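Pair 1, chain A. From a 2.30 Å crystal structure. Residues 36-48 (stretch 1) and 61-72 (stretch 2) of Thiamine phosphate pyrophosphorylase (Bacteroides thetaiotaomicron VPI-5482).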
# COMPACT_ATOMS: atom_id res chain seq x y z
N GLU A 36 6.97 -12.05 10.07
CA GLU A 36 7.61 -13.28 10.56
C GLU A 36 7.40 -14.47 9.64
O GLU A 36 6.73 -15.44 10.00
CB GLU A 36 7.03 -13.63 11.95
CG GLU A 36 7.19 -12.56 13.04
CD GLU A 36 8.61 -12.44 13.58
OE1 GLU A 36 9.18 -13.48 14.00
OE2 GLU A 36 9.13 -11.31 13.61
N THR A 37 8.00 -14.43 8.45
CA THR A 37 7.82 -15.52 7.51
C THR A 37 9.11 -15.89 6.78
O THR A 37 9.89 -15.01 6.41
CB THR A 37 6.76 -15.13 6.48
OG1 THR A 37 5.68 -14.46 7.16
CG2 THR A 37 6.21 -16.35 5.77
N PRO A 38 9.35 -17.20 6.56
CA PRO A 38 10.55 -17.68 5.87
C PRO A 38 10.69 -17.00 4.51
O PRO A 38 9.74 -17.02 3.72
CB PRO A 38 10.29 -19.17 5.72
CG PRO A 38 9.44 -19.49 6.88
CD PRO A 38 8.48 -18.33 6.93
N ALA A 39 11.85 -16.42 4.25
CA ALA A 39 12.10 -15.74 2.98
C ALA A 39 11.63 -16.58 1.80
O ALA A 39 11.02 -16.07 0.85
CB ALA A 39 13.58 -15.43 2.84
N MSE A 40 11.91 -17.87 1.87
CA MSE A 40 11.53 -18.84 0.85
C MSE A 40 10.16 -18.52 0.23
O MSE A 40 10.02 -18.42 -0.99
CB MSE A 40 11.52 -20.23 1.47
CG MSE A 40 11.05 -21.36 0.59
SE MSE A 40 10.64 -22.92 1.68
CE MSE A 40 12.42 -23.30 2.36
N TYR A 41 9.15 -18.36 1.08
CA TYR A 41 7.81 -18.08 0.60
C TYR A 41 7.69 -16.77 -0.19
O TYR A 41 6.91 -16.68 -1.14
CB TYR A 41 6.83 -18.10 1.77
CG TYR A 41 6.81 -19.42 2.49
CD1 TYR A 41 6.69 -20.62 1.79
CD2 TYR A 41 6.89 -19.48 3.88
CE1 TYR A 41 6.65 -21.84 2.44
CE2 TYR A 41 6.86 -20.71 4.55
CZ TYR A 41 6.73 -21.88 3.82
OH TYR A 41 6.67 -23.10 4.46
N SER A 42 8.46 -15.76 0.20
CA SER A 42 8.40 -14.48 -0.50
C SER A 42 8.99 -14.64 -1.89
O SER A 42 8.49 -14.05 -2.85
CB SER A 42 9.17 -13.41 0.26
OG SER A 42 8.59 -13.18 1.53
N GLU A 43 10.04 -15.44 -2.00
CA GLU A 43 10.68 -15.68 -3.28
C GLU A 43 9.74 -16.45 -4.20
O GLU A 43 9.63 -16.15 -5.39
CB GLU A 43 11.98 -16.46 -3.10
CG GLU A 43 13.09 -15.74 -2.35
CD GLU A 43 14.30 -16.63 -2.11
OE1 GLU A 43 14.17 -17.64 -1.36
OE2 GLU A 43 15.40 -16.34 -2.66
N ARG A 44 9.04 -17.44 -3.65
CA ARG A 44 8.11 -18.25 -4.44
C ARG A 44 7.03 -17.37 -5.07
O ARG A 44 6.77 -17.46 -6.27
CB ARG A 44 7.47 -19.33 -3.55
CG ARG A 44 8.53 -20.20 -2.84
CD ARG A 44 7.96 -21.26 -1.89
NE ARG A 44 7.45 -22.45 -2.57
CZ ARG A 44 6.25 -22.54 -3.13
NH1 ARG A 44 5.42 -21.51 -3.09
NH2 ARG A 44 5.88 -23.67 -3.72
N LEU A 45 6.44 -16.51 -4.26
CA LEU A 45 5.41 -15.61 -4.75
C LEU A 45 5.98 -14.67 -5.80
O LEU A 45 5.43 -14.54 -6.89
CB LEU A 45 4.81 -14.82 -3.58
CG LEU A 45 3.47 -14.13 -3.78
CD1 LEU A 45 2.96 -13.57 -2.46
CD2 LEU A 45 3.60 -13.04 -4.80
N LEU A 46 7.10 -14.01 -5.49
CA LEU A 46 7.70 -13.08 -6.44
C LEU A 46 8.05 -13.74 -7.78
O LEU A 46 7.93 -13.12 -8.83
CB LEU A 46 8.95 -12.43 -5.83
CG LEU A 46 8.72 -11.64 -4.54
CD1 LEU A 46 10.04 -11.43 -3.81
CD2 LEU A 46 8.03 -10.33 -4.84
N THR A 47 8.46 -15.00 -7.74
CA THR A 47 8.82 -15.71 -8.96
C THR A 47 7.61 -15.94 -9.88
O THR A 47 7.74 -15.91 -11.10
CB THR A 47 9.46 -17.09 -8.67
OG1 THR A 47 10.57 -16.93 -7.78
CG2 THR A 47 9.93 -17.74 -9.95
N LEU A 48 6.45 -16.19 -9.29
CA LEU A 48 5.21 -16.42 -10.04
C LEU A 48 4.65 -15.17 -10.67
O LEU A 48 3.96 -15.24 -11.69
CB LEU A 48 4.14 -17.03 -9.14
CG LEU A 48 4.15 -18.54 -8.99
CD1 LEU A 48 5.57 -19.04 -8.85
CD2 LEU A 48 3.30 -18.93 -7.77
N GLU A 61 9.62 -7.04 4.50
CA GLU A 61 10.50 -8.02 5.13
C GLU A 61 11.61 -8.42 4.18
O GLU A 61 11.56 -8.13 2.99
CB GLU A 61 9.68 -9.25 5.55
CG GLU A 61 8.81 -9.05 6.81
CD GLU A 61 7.50 -8.30 6.56
OE1 GLU A 61 6.95 -7.72 7.52
OE2 GLU A 61 7.02 -8.31 5.40
N HIS A 62 12.64 -9.08 4.72
CA HIS A 62 13.75 -9.54 3.90
C HIS A 62 14.07 -8.53 2.81
O HIS A 62 13.79 -8.74 1.62
CB HIS A 62 13.38 -10.88 3.28
CG HIS A 62 12.92 -11.88 4.29
ND1 HIS A 62 13.67 -12.22 5.39
CD2 HIS A 62 11.78 -12.59 4.37
CE1 HIS A 62 13.01 -13.10 6.11
NE2 HIS A 62 11.85 -13.35 5.52
N PHE A 63 14.66 -7.43 3.24
CA PHE A 63 15.03 -6.35 2.35
C PHE A 63 15.99 -6.77 1.24
O PHE A 63 16.07 -6.11 0.21
CB PHE A 63 15.61 -5.19 3.18
CG PHE A 63 14.60 -4.50 4.08
CD1 PHE A 63 15.02 -3.78 5.19
CD2 PHE A 63 13.24 -4.54 3.78
CE1 PHE A 63 14.10 -3.09 5.99
CE2 PHE A 63 12.31 -3.85 4.58
CZ PHE A 63 12.75 -3.13 5.69
N TYR A 64 16.69 -7.88 1.43
CA TYR A 64 17.62 -8.32 0.40
C TYR A 64 16.86 -8.67 -0.89
O TYR A 64 17.44 -8.65 -1.98
CB TYR A 64 18.42 -9.53 0.86
CG TYR A 64 17.70 -10.84 0.65
CD1 TYR A 64 16.73 -11.29 1.54
CD2 TYR A 64 17.98 -11.63 -0.47
CE1 TYR A 64 16.05 -12.49 1.33
CE2 TYR A 64 17.31 -12.82 -0.69
CZ TYR A 64 16.35 -13.24 0.21
OH TYR A 64 15.70 -14.42 -0.03
N LEU A 65 15.58 -8.99 -0.76
CA LEU A 65 14.75 -9.33 -1.91
C LEU A 65 14.60 -8.14 -2.84
O LEU A 65 14.27 -8.30 -4.02
CB LEU A 65 13.36 -9.78 -1.47
CG LEU A 65 13.31 -11.09 -0.67
CD1 LEU A 65 11.91 -11.26 -0.10
CD2 LEU A 65 13.69 -12.26 -1.56
N LYS A 66 14.83 -6.94 -2.32
CA LYS A 66 14.70 -5.73 -3.11
C LYS A 66 15.56 -5.77 -4.37
O LYS A 66 15.06 -5.52 -5.46
CB LYS A 66 15.07 -4.51 -2.25
CG LYS A 66 14.68 -3.17 -2.86
CD LYS A 66 15.68 -2.67 -3.90
CE LYS A 66 15.35 -1.23 -4.32
NZ LYS A 66 16.27 -0.71 -5.38
N GLU A 67 16.85 -6.09 -4.22
CA GLU A 67 17.77 -6.17 -5.36
C GLU A 67 17.72 -7.55 -6.01
O GLU A 67 17.98 -7.71 -7.20
CB GLU A 67 19.21 -5.88 -4.91
CG GLU A 67 19.43 -4.54 -4.22
CD GLU A 67 19.27 -3.35 -5.15
OE1 GLU A 67 19.55 -2.21 -4.72
OE2 GLU A 67 18.86 -3.55 -6.32
N GLU A 68 17.39 -8.54 -5.20
CA GLU A 68 17.29 -9.91 -5.68
C GLU A 68 16.22 -10.04 -6.78
O GLU A 68 16.50 -10.61 -7.85
CB GLU A 68 16.97 -10.84 -4.51
CG GLU A 68 17.12 -12.31 -4.82
CD GLU A 68 18.56 -12.72 -5.01
OE1 GLU A 68 18.82 -13.93 -5.16
OE2 GLU A 68 19.45 -11.83 -5.00
N PHE A 69 15.02 -9.51 -6.53
CA PHE A 69 13.92 -9.60 -7.50
C PHE A 69 13.57 -8.31 -8.22
O PHE A 69 12.51 -8.21 -8.85
CB PHE A 69 12.68 -10.16 -6.82
CG PHE A 69 12.80 -11.59 -6.44
CD1 PHE A 69 13.51 -11.97 -5.30
CD2 PHE A 69 12.25 -12.59 -7.26
CE1 PHE A 69 13.67 -13.32 -4.98
CE2 PHE A 69 12.41 -13.93 -6.95
CZ PHE A 69 13.12 -14.31 -5.80
N ASN A 70 14.46 -7.33 -8.12
CA ASN A 70 14.30 -6.02 -8.74
C ASN A 70 13.03 -5.30 -8.27
O ASN A 70 12.32 -4.69 -9.06
CB ASN A 70 14.29 -6.13 -10.27
CG ASN A 70 14.37 -4.78 -10.94
OD1 ASN A 70 15.28 -4.00 -10.65
ND2 ASN A 70 13.44 -4.50 -11.85
N LEU A 71 12.77 -5.40 -6.97
CA LEU A 71 11.61 -4.76 -6.38
C LEU A 71 11.78 -3.25 -6.44
O LEU A 71 12.87 -2.74 -6.73
CB LEU A 71 11.42 -5.21 -4.93
CG LEU A 71 11.37 -6.72 -4.66
CD1 LEU A 71 11.18 -6.94 -3.17
CD2 LEU A 71 10.24 -7.36 -5.45
N MSE A 72 10.70 -2.54 -6.17
CA MSE A 72 10.70 -1.08 -6.19
C MSE A 72 11.55 -0.50 -5.06
O MSE A 72 12.39 0.38 -5.29
CB MSE A 72 9.27 -0.57 -6.08
CG MSE A 72 9.12 0.93 -6.25
SE MSE A 72 7.25 1.50 -6.39
CE MSE A 72 7.09 2.45 -4.72

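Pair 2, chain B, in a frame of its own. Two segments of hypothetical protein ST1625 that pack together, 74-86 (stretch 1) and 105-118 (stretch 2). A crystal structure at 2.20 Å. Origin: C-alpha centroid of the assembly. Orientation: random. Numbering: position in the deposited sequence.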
# COMPACT_ATOMS: atom_id res chain seq x y z
N CYS B 74 -0.39 7.29 -8.61
CA CYS B 74 -0.64 7.80 -7.26
C CYS B 74 0.67 8.11 -6.56
O CYS B 74 1.63 7.34 -6.64
CB CYS B 74 -1.43 6.77 -6.44
SG CYS B 74 -3.13 6.43 -7.03
N GLN B 75 0.71 9.24 -5.86
CA GLN B 75 1.90 9.69 -5.14
C GLN B 75 1.81 9.39 -3.64
O GLN B 75 2.78 9.56 -2.90
CB GLN B 75 2.09 11.20 -5.33
CG GLN B 75 2.04 11.63 -6.79
CD GLN B 75 3.21 11.12 -7.59
OE1 GLN B 75 3.12 10.96 -8.81
NE2 GLN B 75 4.33 10.88 -6.93
N ASN B 76 0.63 8.94 -3.20
CA ASN B 76 0.38 8.63 -1.79
C ASN B 76 0.29 7.13 -1.50
O ASN B 76 -0.43 6.72 -0.58
CB ASN B 76 -0.92 9.30 -1.33
CG ASN B 76 -2.14 8.88 -2.17
OD1 ASN B 76 -3.28 9.21 -1.83
ND2 ASN B 76 -1.90 8.17 -3.27
N LEU B 77 1.02 6.31 -2.26
CA LEU B 77 0.97 4.87 -2.04
C LEU B 77 1.52 4.42 -0.70
O LEU B 77 1.44 3.25 -0.35
CB LEU B 77 1.64 4.12 -3.19
CG LEU B 77 0.89 4.25 -4.53
CD1 LEU B 77 1.37 3.16 -5.47
CD2 LEU B 77 -0.63 4.12 -4.31
N LYS B 78 2.06 5.36 0.08
CA LYS B 78 2.53 5.00 1.41
C LYS B 78 1.29 4.63 2.22
O LYS B 78 1.37 3.88 3.20
CB LYS B 78 3.25 6.18 2.07
CG LYS B 78 3.79 5.83 3.45
CD LYS B 78 4.21 7.06 4.25
CE LYS B 78 4.57 6.69 5.67
NZ LYS B 78 4.95 7.87 6.50
N SER B 79 0.14 5.16 1.80
CA SER B 79 -1.14 4.88 2.47
C SER B 79 -1.49 3.39 2.40
O SER B 79 -2.10 2.83 3.31
CB SER B 79 -2.27 5.68 1.80
OG SER B 79 -1.99 7.07 1.75
N VAL B 80 -1.12 2.75 1.29
CA VAL B 80 -1.41 1.33 1.12
C VAL B 80 -0.51 0.48 2.01
O VAL B 80 -0.96 -0.47 2.63
CB VAL B 80 -1.25 0.91 -0.36
CG1 VAL B 80 -1.39 -0.61 -0.50
CG2 VAL B 80 -2.30 1.61 -1.20
N VAL B 81 0.77 0.85 2.09
CA VAL B 81 1.71 0.13 2.94
C VAL B 81 1.30 0.29 4.40
O VAL B 81 1.38 -0.66 5.19
CB VAL B 81 3.13 0.67 2.77
CG1 VAL B 81 4.11 -0.18 3.57
CG2 VAL B 81 3.51 0.71 1.29
N GLU B 82 0.86 1.50 4.76
CA GLU B 82 0.41 1.81 6.11
C GLU B 82 -0.71 0.87 6.55
O GLU B 82 -0.74 0.43 7.69
CB GLU B 82 -0.10 3.25 6.21
CG GLU B 82 0.98 4.31 6.29
CD GLU B 82 1.82 4.22 7.56
OE1 GLU B 82 1.33 3.66 8.57
OE2 GLU B 82 2.97 4.72 7.55
N CYS B 83 -1.65 0.59 5.64
CA CYS B 83 -2.74 -0.32 5.97
C CYS B 83 -2.20 -1.74 6.10
O CYS B 83 -2.75 -2.56 6.82
CB CYS B 83 -3.84 -0.25 4.92
SG CYS B 83 -4.95 1.18 5.14
N GLY B 84 -1.12 -2.02 5.39
CA GLY B 84 -0.52 -3.34 5.51
C GLY B 84 0.03 -3.47 6.93
O GLY B 84 -0.18 -4.48 7.59
N VAL B 85 0.70 -2.42 7.39
CA VAL B 85 1.27 -2.42 8.74
C VAL B 85 0.20 -2.39 9.83
O VAL B 85 0.29 -3.12 10.81
CB VAL B 85 2.25 -1.22 8.94
CG1 VAL B 85 2.77 -1.19 10.39
CG2 VAL B 85 3.42 -1.34 7.98
N ILE B 86 -0.80 -1.53 9.68
CA ILE B 86 -1.86 -1.43 10.68
C ILE B 86 -2.60 -2.76 10.76
O ILE B 86 -2.90 -3.25 11.84
CB ILE B 86 -2.87 -0.31 10.33
CG1 ILE B 86 -2.15 1.04 10.32
CG2 ILE B 86 -4.00 -0.30 11.35
CD1 ILE B 86 -3.05 2.22 10.00
N GLY B 105 11.21 6.28 -6.50
CA GLY B 105 12.35 6.80 -5.78
C GLY B 105 11.94 7.51 -4.51
O GLY B 105 12.64 8.42 -4.04
N LYS B 106 10.81 7.10 -3.93
CA LYS B 106 10.33 7.71 -2.70
C LYS B 106 10.95 7.06 -1.47
O LYS B 106 10.27 6.42 -0.66
CB LYS B 106 8.80 7.64 -2.64
CG LYS B 106 8.12 8.56 -3.63
CD LYS B 106 6.61 8.49 -3.54
CE LYS B 106 5.96 9.40 -4.59
NZ LYS B 106 6.23 10.84 -4.35
N ARG B 107 12.26 7.23 -1.37
CA ARG B 107 13.06 6.69 -0.28
C ARG B 107 12.57 7.23 1.05
O ARG B 107 12.59 6.53 2.06
CB ARG B 107 14.52 7.10 -0.50
CG ARG B 107 15.47 6.78 0.65
CD ARG B 107 16.88 7.22 0.29
NE ARG B 107 17.87 6.98 1.34
CZ ARG B 107 18.17 5.79 1.83
NH1 ARG B 107 17.55 4.71 1.36
NH2 ARG B 107 19.10 5.66 2.76
N ASP B 108 12.13 8.48 1.03
CA ASP B 108 11.61 9.15 2.22
C ASP B 108 10.43 8.40 2.82
O ASP B 108 10.39 8.17 4.02
CB ASP B 108 11.22 10.60 1.88
CG ASP B 108 10.12 10.69 0.83
OD1 ASP B 108 10.08 9.83 -0.08
OD2 ASP B 108 9.31 11.63 0.90
N LYS B 109 9.46 8.03 1.98
CA LYS B 109 8.28 7.31 2.43
C LYS B 109 8.66 5.93 2.98
O LYS B 109 8.20 5.53 4.05
CB LYS B 109 7.28 7.17 1.28
CG LYS B 109 6.80 8.51 0.71
CD LYS B 109 6.06 9.33 1.78
CE LYS B 109 5.87 10.78 1.37
NZ LYS B 109 5.01 10.94 0.18
N LEU B 110 9.52 5.21 2.26
CA LEU B 110 9.98 3.90 2.71
C LEU B 110 10.70 3.96 4.07
O LEU B 110 10.54 3.06 4.90
CB LEU B 110 10.92 3.28 1.66
CG LEU B 110 10.25 2.94 0.33
CD1 LEU B 110 11.30 2.55 -0.71
CD2 LEU B 110 9.25 1.80 0.55
N GLU B 111 11.48 5.02 4.30
CA GLU B 111 12.19 5.18 5.58
C GLU B 111 11.22 5.46 6.72
O GLU B 111 11.40 4.97 7.83
CB GLU B 111 13.22 6.30 5.50
CG GLU B 111 14.33 6.04 4.51
CD GLU B 111 15.54 6.91 4.78
OE1 GLU B 111 16.42 7.00 3.90
OE2 GLU B 111 15.62 7.49 5.89
N GLU B 112 10.21 6.28 6.44
CA GLU B 112 9.19 6.58 7.44
C GLU B 112 8.52 5.27 7.90
O GLU B 112 8.38 5.02 9.09
CB GLU B 112 8.15 7.54 6.84
CG GLU B 112 8.71 8.94 6.63
CD GLU B 112 7.91 9.75 5.62
OE1 GLU B 112 6.74 9.41 5.38
OE2 GLU B 112 8.47 10.74 5.08
N ILE B 113 8.14 4.43 6.95
CA ILE B 113 7.53 3.14 7.29
C ILE B 113 8.53 2.33 8.12
O ILE B 113 8.16 1.70 9.12
CB ILE B 113 7.19 2.33 6.02
CG1 ILE B 113 5.99 2.94 5.30
CG2 ILE B 113 6.90 0.88 6.40
CD1 ILE B 113 4.68 2.81 6.09
N GLY B 114 9.79 2.35 7.70
CA GLY B 114 10.81 1.62 8.41
C GLY B 114 10.94 1.99 9.88
O GLY B 114 11.05 1.11 10.73
N ARG B 115 10.94 3.28 10.17
CA ARG B 115 11.06 3.75 11.55
C ARG B 115 9.82 3.39 12.35
O ARG B 115 9.90 2.93 13.49
CB ARG B 115 11.25 5.27 11.58
CG ARG B 115 12.43 5.76 10.78
CD ARG B 115 12.65 7.27 10.97
NE ARG B 115 13.49 7.81 9.90
CZ ARG B 115 13.02 8.36 8.79
NH1 ARG B 115 11.71 8.46 8.59
NH2 ARG B 115 13.85 8.82 7.86
N GLU B 116 8.67 3.60 11.72
CA GLU B 116 7.37 3.31 12.32
C GLU B 116 7.22 1.86 12.79
O GLU B 116 6.68 1.60 13.87
CB GLU B 116 6.28 3.65 11.31
CG GLU B 116 4.89 3.21 11.68
CD GLU B 116 3.88 3.63 10.62
OE1 GLU B 116 2.70 3.23 10.71
OE2 GLU B 116 4.28 4.38 9.70
N ILE B 117 7.70 0.91 11.99
CA ILE B 117 7.58 -0.49 12.38
C ILE B 117 8.58 -0.89 13.47
O ILE B 117 8.43 -1.93 14.11
CB ILE B 117 7.74 -1.44 11.16
CG1 ILE B 117 9.06 -1.17 10.44
CG2 ILE B 117 6.56 -1.26 10.21
CD1 ILE B 117 9.24 -2.00 9.17
N LEU B 118 9.59 -0.05 13.69
CA LEU B 118 10.58 -0.31 14.72
C LEU B 118 10.28 0.46 16.00
O LEU B 118 9.98 -0.14 17.04
CB LEU B 118 11.98 0.05 14.21
CG LEU B 118 12.53 -0.87 13.13
CD1 LEU B 118 13.89 -0.39 12.68
CD2 LEU B 118 12.61 -2.29 13.68
O HOH W 1 5.23 6.61 8.72

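What backbone arrangement do the two pairs share? In each, a helix in stretch 1 packs against a second stretch that runs alongside it; 14 central residues superpose with an RMSD of 0.8 Å. Pair 2 sets helix 78-86 beside helix 107-117, 16° from parallel with the axes 10.6 Å apart at closest approach. In pair 1 the second stretch is helical over a shorter length: it includes a type I turn from His A62 to Leu A65, and Phe A69 leaves helical phi/psi, although its N still bonds Leu A65 O at 2.9 Å, just as the N of its match Ile B117 bonds Ile B113 O at 3.0 Å.

Which matched positions form the middle of the contact? Ser A42 matches Val B81 and Leu A65 matches Ile B113, and in both matches the side-chain centres fall 0.7 Å apart. Ser A42 CB lies 3.5 Å from Leu A65 CD1, so the small serine presents carbon to the leucine; in pair 2 Val B81 CG1 meets Ile B113 CD1 at 4.0 Å. The side-chain centres nearly coincide, and in both pairs the closest contact is between carbons.

How is the start of the contact held? Ala A39 and Lys B78 match to 0.3 Å, and both point toward the partner stretch. The short Ala A39 leaves its CB 3.7 Å from the centroid of the His A62 ring, over the face, while His A62 NE2 donates a nearly straight hydrogen bond to Thr A37 O at 2.7 Å. Lys B78 instead extends, all four chi angles t, and its NZ makes a salt bridge with Glu B112 OE1 at 2.6 Å. Glu B112 matches Tyr A64, whose OH lies 3.7 Å from Ala A39 CB.

What do the matched glutamates do? Glu A43 lays CG 3.6 Å from both Leu A65 CD2 and Phe A69 CE1, and its OE2 is 3.3 Å from Tyr A64 OH. Glu B82 meets another acid: its OE2 is 2.5 Å from Glu B116 OE2, so close that one of the two acid groups probably holds a proton. Glu B116 matches Glu A68, which also points toward the other stretch but makes no contact across the stretches. A water accepts from Lys B78 NZ and donates to Glu B116 OE2, both at 2.6 Å, linking this acid pair to the lysine.

How does the far end close? Leu A46 matches Val B85. Leu A46 CB approaches Phe A69 CD2 at 3.6 Å, and its CD1 sits over the ring face, 4.0 Å from the centroid. Pair 2 uses two branched side chains, Val B85 CG1 reaching Ile B117 CG2 at 3.8 Å. A broad ring and a compact isoleucine therefore serve the same end of the contact, although their side-chain centres are 5.3 Å apart.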